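Local structure of protein (triosephosphate isomerase) (Thermotoga maritima, 1B9B) at residues 140-152 and 186-199. The protein catalyses the interconversion of dihydroxyacetone phosphate and glyceraldehyde 3-phosphate, the triosephosphate isomerase step of glycolysis. Sequence-based numbering, arbitrary orientation.
Sequences TFCVVEKQVREGF and EVHAFIRKLLSEMY
F141 drives the edge of its ring into the face of F190, with the two planes 89° apart, and this T-shaped pair packs where the N-terminal part of helix 140-152 meets segment 186-198 of helix 181-198. The axes of the two segments run in broadly the same direction, 44° apart and 10.5 Å from each other at closest approach. CB of F190 lies 3.8 Å from CE2 of F141; with CG anti to the backbone N (chi1 170°), the F190 ring then reaches across to the other helix. CG of F190 meets CD2 of F141 at 3.4 Å, CE2 of F190 approaches the carbonyl O of F141, and CZ of F190 at the tip comes 3.8 Å from OE1 of E145, which meets the ring at its edge, as CG1 of V144 does near CE2. Cutting F190 back to an alanine is likely to open a gap here, leaving the ring of F141 without the face it abuts and free to turn.

Farther along, V144 packs on I191, while L194 lays CD1 against the aliphatic part of E145 and CD2 over one face of the R149 guanidinium. NE of R149 bonds, within the guanidinium plane, to the anti lone pair of OE2 of E145 (2.6 Å), a salt bridge one turn apart on the same helix, and NH2 adds a weaker bond to the same oxygen, which helps to fix the group's rotation. V148 meets L195, and CE of M198 touches CB of F152 at 3.6 Å. A water bound to OH of Y199 at 2.7 Å also bonds weakly to O of F152. C142 forms a disulfide with C142 of a second subunit.

The pair illustrates how consecutive β/α units of a TIM barrel pack side by side: these helices follow the adjacent parallel strands 123-128 and 164-167, T140 and V187 touch R135 of helix 132-136, and I191, L195 and F152 all rest on I165 of strand 164-167.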
ATOM      1  N   THR B 140       2.101  18.508  14.112  1.00 40.20           N
ATOM      2  CA  THR B 140       2.872  17.885  15.178  1.00 42.07           C
ATOM      3  C   THR B 140       1.974  17.266  16.246  1.00 41.13           C
ATOM      4  O   THR B 140       2.044  16.070  16.520  1.00 39.90           O
ATOM      5  CB  THR B 140       3.861  18.899  15.849  1.00 42.84           C
ATOM      6  OG1 THR B 140       4.904  19.244  14.924  1.00 44.57           O
ATOM      7  CG2 THR B 140       4.508  18.294  17.090  1.00 33.06           C
ATOM      8  N   PHE B 141       1.108  18.080  16.825  1.00 43.80           N
ATOM      9  CA  PHE B 141       0.239  17.612  17.892  1.00 43.65           C
ATOM     10  C   PHE B 141      -0.755  16.509  17.562  1.00 42.92           C
ATOM     11  O   PHE B 141      -1.020  15.644  18.403  1.00 42.22           O
ATOM     12  CB  PHE B 141      -0.467  18.808  18.502  1.00 46.59           C
ATOM     13  CG  PHE B 141       0.481  19.826  19.039  1.00 51.81           C
ATOM     14  CD1 PHE B 141       1.028  20.788  18.201  1.00 54.49           C
ATOM     15  CD2 PHE B 141       0.888  19.778  20.369  1.00 52.91           C
ATOM     16  CE1 PHE B 141       1.967  21.686  18.681  1.00 60.32           C
ATOM     17  CE2 PHE B 141       1.821  20.665  20.857  1.00 54.39           C
ATOM     18  CZ  PHE B 141       2.366  21.624  20.014  1.00 59.74           C
ATOM     19  N   CYS B 142      -1.310  16.528  16.355  1.00 41.20           N
ATOM     20  CA  CYS B 142      -2.249  15.483  15.966  1.00 38.92           C
ATOM     21  C   CYS B 142      -1.517  14.216  15.564  1.00 39.77           C
ATOM     22  O   CYS B 142      -2.063  13.121  15.679  1.00 46.05           O
ATOM     23  CB  CYS B 142      -3.152  15.949  14.831  1.00 33.74           C
ATOM     24  SG  CYS B 142      -4.630  16.792  15.425  1.00 35.01           S
ATOM     25  N   VAL B 143      -0.288  14.352  15.085  1.00 36.24           N
ATOM     26  CA  VAL B 143       0.477  13.167  14.727  1.00 35.87           C
ATOM     27  C   VAL B 143       0.821  12.479  16.041  1.00 34.18           C
ATOM     28  O   VAL B 143       0.643  11.276  16.187  1.00 38.18           O
ATOM     29  CB  VAL B 143       1.783  13.508  13.964  1.00 34.38           C
ATOM     30  CG1 VAL B 143       2.732  12.328  14.012  1.00 30.00           C
ATOM     31  CG2 VAL B 143       1.470  13.847  12.517  1.00 31.28           C
ATOM     32  N   VAL B 144       1.295  13.250  17.008  1.00 33.01           N
ATOM     33  CA  VAL B 144       1.636  12.662  18.294  1.00 36.34           C
ATOM     34  C   VAL B 144       0.407  12.106  19.011  1.00 35.96           C
ATOM     35  O   VAL B 144       0.452  10.990  19.541  1.00 31.38           O
ATOM     36  CB  VAL B 144       2.365  13.679  19.213  1.00 33.69           C
ATOM     37  CG1 VAL B 144       2.327  13.213  20.652  1.00 30.64           C
ATOM     38  CG2 VAL B 144       3.804  13.801  18.778  1.00 31.36           C
ATOM     39  N   GLU B 145      -0.687  12.870  19.020  1.00 37.00           N
ATOM     40  CA  GLU B 145      -1.904  12.415  19.688  1.00 39.11           C
ATOM     41  C   GLU B 145      -2.420  11.111  19.085  1.00 39.94           C
ATOM     42  O   GLU B 145      -2.771  10.175  19.810  1.00 42.80           O
ATOM     43  CB  GLU B 145      -3.001  13.476  19.620  1.00 37.17           C
ATOM     44  CG  GLU B 145      -4.284  13.029  20.289  1.00 35.15           C
ATOM     45  CD  GLU B 145      -5.310  14.124  20.389  1.00 39.47           C
ATOM     46  OE1 GLU B 145      -4.928  15.303  20.264  1.00 41.14           O
ATOM     47  OE2 GLU B 145      -6.501  13.813  20.607  1.00 45.03           O
ATOM     48  N   LYS B 146      -2.470  11.044  17.762  1.00 35.86           N
ATOM     49  CA  LYS B 146      -2.930   9.831  17.114  1.00 36.00           C
ATOM     50  C   LYS B 146      -2.102   8.632  17.570  1.00 36.99           C
ATOM     51  O   LYS B 146      -2.651   7.585  17.920  1.00 38.86           O
ATOM     52  CB  LYS B 146      -2.832   9.954  15.597  1.00 35.06           C
ATOM     53  CG  LYS B 146      -3.070   8.631  14.907  1.00 40.08           C
ATOM     54  CD  LYS B 146      -2.992   8.744  13.407  1.00 46.99           C
ATOM     55  CE  LYS B 146      -2.965   7.363  12.768  1.00 51.49           C
ATOM     56  NZ  LYS B 146      -4.082   6.504  13.253  1.00 56.21           N
ATOM     57  N   GLN B 147      -0.780   8.796  17.575  1.00 36.48           N
ATOM     58  CA  GLN B 147       0.122   7.718  17.971  1.00 33.22           C
ATOM     59  C   GLN B 147      -0.005   7.354  19.436  1.00 30.98           C
ATOM     60  O   GLN B 147       0.160   6.189  19.802  1.00 30.09           O
ATOM     61  CB  GLN B 147       1.571   8.089  17.651  1.00 30.65           C
ATOM     62  CG  GLN B 147       1.771   8.529  16.206  1.00 33.02           C
ATOM     63  CD  GLN B 147       3.227   8.767  15.837  1.00 34.83           C
ATOM     64  OE1 GLN B 147       3.949   9.473  16.536  1.00 37.61           O
ATOM     65  NE2 GLN B 147       3.658   8.187  14.721  1.00 33.71           N
ATOM     66  N   VAL B 148      -0.296   8.334  20.284  1.00 29.47           N
ATOM     67  CA  VAL B 148      -0.428   8.038  21.706  1.00 33.09           C
ATOM     68  C   VAL B 148      -1.761   7.345  21.982  1.00 36.39           C
ATOM     69  O   VAL B 148      -1.823   6.354  22.723  1.00 32.74           O
ATOM     70  CB  VAL B 148      -0.314   9.308  22.560  1.00 28.95           C
ATOM     71  CG1 VAL B 148      -0.478   8.962  24.033  1.00 26.82           C
ATOM     72  CG2 VAL B 148       1.040   9.940  22.336  1.00 29.28           C
ATOM     73  N   ARG B 149      -2.822   7.868  21.373  1.00 35.57           N
ATOM     74  CA  ARG B 149      -4.149   7.295  21.529  1.00 31.77           C
ATOM     75  C   ARG B 149      -4.166   5.860  20.994  1.00 34.99           C
ATOM     76  O   ARG B 149      -4.681   4.943  21.658  1.00 33.96           O
ATOM     77  CB  ARG B 149      -5.161   8.143  20.785  1.00 28.33           C
ATOM     78  CG  ARG B 149      -5.467   9.468  21.450  1.00 24.42           C
ATOM     79  CD  ARG B 149      -6.489  10.223  20.613  1.00 31.81           C
ATOM     80  NE  ARG B 149      -7.038  11.377  21.311  1.00 32.44           N
ATOM     81  CZ  ARG B 149      -7.637  11.314  22.494  1.00 34.26           C
ATOM     82  NH1 ARG B 149      -7.766  10.142  23.120  1.00 31.99           N
ATOM     83  NH2 ARG B 149      -8.100  12.422  23.053  1.00 25.68           N
ATOM     84  N   GLU B 150      -3.603   5.668  19.800  1.00 29.90           N
ATOM     85  CA  GLU B 150      -3.534   4.343  19.209  1.00 27.15           C
ATOM     86  C   GLU B 150      -2.755   3.407  20.124  1.00 29.73           C
ATOM     87  O   GLU B 150      -3.272   2.379  20.552  1.00 32.33           O
ATOM     88  CB  GLU B 150      -2.866   4.403  17.840  1.00 26.13           C
ATOM     89  CG  GLU B 150      -3.724   5.051  16.774  1.00 32.19           C
ATOM     90  CD  GLU B 150      -4.665   4.066  16.096  1.00 35.76           C
ATOM     91  OE1 GLU B 150      -5.039   3.062  16.740  1.00 33.82           O
ATOM     92  OE2 GLU B 150      -5.042   4.302  14.924  1.00 36.79           O
ATOM     93  N   GLY B 151      -1.521   3.776  20.447  1.00 30.20           N
ATOM     94  CA  GLY B 151      -0.703   2.937  21.300  1.00 30.81           C
ATOM     95  C   GLY B 151      -1.300   2.549  22.646  1.00 32.91           C
ATOM     96  O   GLY B 151      -1.161   1.402  23.071  1.00 32.92           O
ATOM     97  N   PHE B 152      -1.956   3.494  23.319  1.00 33.62           N
ATOM     98  CA  PHE B 152      -2.554   3.232  24.631  1.00 36.16           C
ATOM     99  C   PHE B 152      -3.927   2.579  24.593  1.00 36.20           C
ATOM    100  O   PHE B 152      -4.380   2.011  25.597  1.00 32.06           O
ATOM    101  CB  PHE B 152      -2.660   4.525  25.455  1.00 33.88           C
ATOM    102  CG  PHE B 152      -1.404   4.877  26.188  1.00 37.36           C
ATOM    103  CD1 PHE B 152      -0.370   5.554  25.545  1.00 36.38           C
ATOM    104  CD2 PHE B 152      -1.233   4.491  27.512  1.00 36.33           C
ATOM    105  CE1 PHE B 152       0.815   5.836  26.209  1.00 37.27           C
ATOM    106  CE2 PHE B 152      -0.050   4.768  28.186  1.00 39.18           C
ATOM    107  CZ  PHE B 152       0.978   5.443  27.531  1.00 39.85           C
ATOM    108  N   GLU B 186       7.761  21.681  24.888  1.00 50.18           N
ATOM    109  CA  GLU B 186       6.410  21.985  24.426  1.00 50.31           C
ATOM    110  C   GLU B 186       5.624  20.704  24.179  1.00 48.44           C
ATOM    111  O   GLU B 186       4.565  20.493  24.771  1.00 52.53           O
ATOM    112  CB  GLU B 186       6.439  22.823  23.143  1.00 52.76           C
ATOM    113  CG  GLU B 186       5.050  23.185  22.645  1.00 62.45           C
ATOM    114  CD  GLU B 186       5.062  24.071  21.414  1.00 69.60           C
ATOM    115  OE1 GLU B 186       5.624  23.657  20.375  1.00 73.17           O
ATOM    116  OE2 GLU B 186       4.498  25.183  21.487  1.00 74.56           O
ATOM    117  N   VAL B 187       6.152  19.850  23.309  1.00 42.26           N
ATOM    118  CA  VAL B 187       5.510  18.589  22.976  1.00 36.98           C
ATOM    119  C   VAL B 187       5.339  17.683  24.199  1.00 36.17           C
ATOM    120  O   VAL B 187       4.249  17.179  24.454  1.00 35.87           O
ATOM    121  CB  VAL B 187       6.305  17.852  21.870  1.00 35.22           C
ATOM    122  CG1 VAL B 187       5.678  16.502  21.577  1.00 34.77           C
ATOM    123  CG2 VAL B 187       6.329  18.700  20.606  1.00 26.01           C
ATOM    124  N   HIS B 188       6.402  17.481  24.960  1.00 35.82           N
ATOM    125  CA  HIS B 188       6.312  16.633  26.147  1.00 39.35           C
ATOM    126  C   HIS B 188       5.190  17.080  27.067  1.00 38.77           C
ATOM    127  O   HIS B 188       4.539  16.256  27.704  1.00 41.77           O
ATOM    128  CB  HIS B 188       7.627  16.651  26.936  1.00 41.02           C
ATOM    129  CG  HIS B 188       8.709  15.794  26.350  1.00 41.63           C
ATOM    130  ND1 HIS B 188       9.325  14.786  27.061  1.00 37.07           N
ATOM    131  CD2 HIS B 188       9.302  15.811  25.130  1.00 39.91           C
ATOM    132  CE1 HIS B 188      10.248  14.218  26.306  1.00 41.59           C
ATOM    133  NE2 HIS B 188      10.255  14.821  25.130  1.00 42.61           N
ATOM    134  N   ALA B 189       4.969  18.385  27.145  1.00 39.76           N
ATOM    135  CA  ALA B 189       3.921  18.926  28.005  1.00 42.47           C
ATOM    136  C   ALA B 189       2.537  18.567  27.470  1.00 43.66           C
ATOM    137  O   ALA B 189       1.612  18.292  28.238  1.00 41.93           O
ATOM    138  CB  ALA B 189       4.067  20.428  28.110  1.00 42.12           C
ATOM    139  N   PHE B 190       2.411  18.587  26.146  1.00 42.23           N
ATOM    140  CA  PHE B 190       1.172  18.247  25.458  1.00 41.71           C
ATOM    141  C   PHE B 190       0.840  16.781  25.735  1.00 42.85           C
ATOM    142  O   PHE B 190      -0.212  16.449  26.287  1.00 46.48           O
ATOM    143  CB  PHE B 190       1.366  18.457  23.965  1.00 43.54           C
ATOM    144  CG  PHE B 190       0.262  17.917  23.128  1.00 48.01           C
ATOM    145  CD1 PHE B 190      -0.986  18.517  23.126  1.00 50.21           C
ATOM    146  CD2 PHE B 190       0.478  16.815  22.314  1.00 51.57           C
ATOM    147  CE1 PHE B 190      -2.006  18.029  22.322  1.00 50.45           C
ATOM    148  CE2 PHE B 190      -0.537  16.318  21.503  1.00 53.25           C
ATOM    149  CZ  PHE B 190      -1.781  16.927  21.507  1.00 50.98           C
ATOM    150  N   ILE B 191       1.760  15.911  25.338  1.00 38.02           N
ATOM    151  CA  ILE B 191       1.624  14.478  25.534  1.00 31.75           C
ATOM    152  C   ILE B 191       1.230  14.187  26.974  1.00 34.84           C
ATOM    153  O   ILE B 191       0.614  13.160  27.260  1.00 39.61           O
ATOM    154  CB  ILE B 191       2.963  13.756  25.221  1.00 27.63           C
ATOM    155  CG1 ILE B 191       3.279  13.905  23.736  1.00 25.37           C
ATOM    156  CG2 ILE B 191       2.903  12.288  25.633  1.00 21.29           C
ATOM    157  CD1 ILE B 191       4.534  13.205  23.303  1.00 30.88           C
ATOM    158  N   ARG B 192       1.568  15.087  27.888  1.00 35.17           N
ATOM    159  CA  ARG B 192       1.237  14.834  29.281  1.00 36.22           C
ATOM    160  C   ARG B 192      -0.138  15.350  29.637  1.00 35.84           C
ATOM    161  O   ARG B 192      -0.787  14.833  30.551  1.00 34.70           O
ATOM    162  CB  ARG B 192       2.281  15.443  30.216  1.00 31.97           C
ATOM    163  CG  ARG B 192       2.188  14.893  31.622  1.00 33.25           C
ATOM    164  CD  ARG B 192       3.269  15.471  32.506  1.00 44.33           C
ATOM    165  NE  ARG B 192       4.598  15.145  32.007  1.00 48.71           N
ATOM    166  CZ  ARG B 192       5.205  13.982  32.205  1.00 50.39           C
ATOM    167  NH1 ARG B 192       4.601  13.026  32.904  1.00 46.53           N
ATOM    168  NH2 ARG B 192       6.412  13.771  31.691  1.00 52.62           N
ATOM    169  N   LYS B 193      -0.588  16.373  28.922  1.00 37.12           N
ATOM    170  CA  LYS B 193      -1.906  16.916  29.200  1.00 40.82           C
ATOM    171  C   LYS B 193      -2.876  15.906  28.623  1.00 42.28           C
ATOM    172  O   LYS B 193      -3.883  15.575  29.252  1.00 39.51           O
ATOM    173  CB  LYS B 193      -2.099  18.274  28.529  1.00 40.36           C
ATOM    174  CG  LYS B 193      -3.369  18.997  28.970  1.00 49.12           C
ATOM    175  CD  LYS B 193      -3.614  20.257  28.155  1.00 58.69           C
ATOM    176  CE  LYS B 193      -3.794  19.926  26.676  1.00 68.29           C
ATOM    177  NZ  LYS B 193      -4.010  21.139  25.839  1.00 75.56           N
ATOM    178  N   LEU B 194      -2.537  15.420  27.426  1.00 41.55           N
ATOM    179  CA  LEU B 194      -3.327  14.425  26.708  1.00 39.56           C
ATOM    180  C   LEU B 194      -3.480  13.210  27.615  1.00 37.14           C
ATOM    181  O   LEU B 194      -4.585  12.756  27.910  1.00 35.74           O
ATOM    182  CB  LEU B 194      -2.599  14.012  25.422  1.00 41.39           C
ATOM    183  CG  LEU B 194      -3.411  13.434  24.257  1.00 43.98           C
ATOM    184  CD1 LEU B 194      -2.476  12.936  23.169  1.00 47.88           C
ATOM    185  CD2 LEU B 194      -4.271  12.309  24.739  1.00 45.58           C
ATOM    186  N   LEU B 195      -2.353  12.679  28.054  1.00 32.48           N
ATOM    187  CA  LEU B 195      -2.371  11.533  28.933  1.00 34.59           C
ATOM    188  C   LEU B 195      -3.274  11.819  30.128  1.00 33.88           C
ATOM    189  O   LEU B 195      -3.850  10.914  30.718  1.00 31.46           O
ATOM    190  CB  LEU B 195      -0.951  11.235  29.402  1.00 34.17           C
ATOM    191  CG  LEU B 195      -0.255  10.001  28.837  1.00 34.48           C
ATOM    192  CD1 LEU B 195      -0.799   9.643  27.470  1.00 36.29           C
ATOM    193  CD2 LEU B 195       1.233  10.275  28.787  1.00 34.57           C
ATOM    194  N   SER B 196      -3.402  13.088  30.476  1.00 37.04           N
ATOM    195  CA  SER B 196      -4.222  13.462  31.612  1.00 43.50           C
ATOM    196  C   SER B 196      -5.707  13.282  31.330  1.00 44.58           C
ATOM    197  O   SER B 196      -6.443  12.739  32.148  1.00 44.73           O
ATOM    198  CB  SER B 196      -3.944  14.904  31.991  1.00 43.78           C
ATOM    199  OG  SER B 196      -4.712  15.243  33.123  1.00 58.62           O
ATOM    200  N   GLU B 197      -6.142  13.748  30.166  1.00 47.62           N
ATOM    201  CA  GLU B 197      -7.534  13.634  29.755  1.00 47.67           C
ATOM    202  C   GLU B 197      -7.877  12.173  29.510  1.00 47.74           C
ATOM    203  O   GLU B 197      -8.915  11.691  29.950  1.00 49.74           O
ATOM    204  CB  GLU B 197      -7.760  14.446  28.485  1.00 51.75           C
ATOM    205  CG  GLU B 197      -7.469  15.929  28.675  1.00 66.71           C
ATOM    206  CD  GLU B 197      -7.545  16.721  27.383  1.00 73.97           C
ATOM    207  OE1 GLU B 197      -8.591  16.647  26.699  1.00 80.78           O
ATOM    208  OE2 GLU B 197      -6.558  17.419  27.054  1.00 75.85           O
ATOM    209  N   MET B 198      -6.992  11.471  28.809  1.00 45.27           N
ATOM    210  CA  MET B 198      -7.185  10.056  28.523  1.00 41.17           C
ATOM    211  C   MET B 198      -7.411   9.262  29.807  1.00 42.55           C
ATOM    212  O   MET B 198      -8.316   8.442  29.879  1.00 45.69           O
ATOM    213  CB  MET B 198      -5.973   9.494  27.779  1.00 37.95           C
ATOM    214  CG  MET B 198      -5.897   9.907  26.334  1.00 34.45           C
ATOM    215  SD  MET B 198      -4.408   9.339  25.510  1.00 44.72           S
ATOM    216  CE  MET B 198      -4.295   7.681  26.123  1.00 40.01           C
ATOM    217  N   TYR B 199      -6.582   9.496  30.819  1.00 42.97           N
ATOM    218  CA  TYR B 199      -6.738   8.790  32.080  1.00 45.88           C
ATOM    219  C   TYR B 199      -6.987   9.778  33.211  1.00 47.52           C
ATOM    220  O   TYR B 199      -8.124  10.155  33.455  1.00 49.76           O
ATOM    221  CB  TYR B 199      -5.510   7.913  32.366  1.00 45.28           C
ATOM    222  CG  TYR B 199      -5.290   6.842  31.315  1.00 46.66           C
ATOM    223  CD1 TYR B 199      -4.561   7.113  30.155  1.00 47.07           C
ATOM    224  CD2 TYR B 199      -5.856   5.573  31.451  1.00 46.42           C
ATOM    225  CE1 TYR B 199      -4.402   6.152  29.160  1.00 45.94           C
ATOM    226  CE2 TYR B 199      -5.707   4.600  30.454  1.00 44.05           C
ATOM    227  CZ  TYR B 199      -4.979   4.900  29.314  1.00 45.87           C
ATOM    228  OH  TYR B 199      -4.832   3.956  28.324  1.00 48.20           O
TER
HETATM  229  O   HOH W   1      -6.417   4.549  26.281  1.00 45.38           O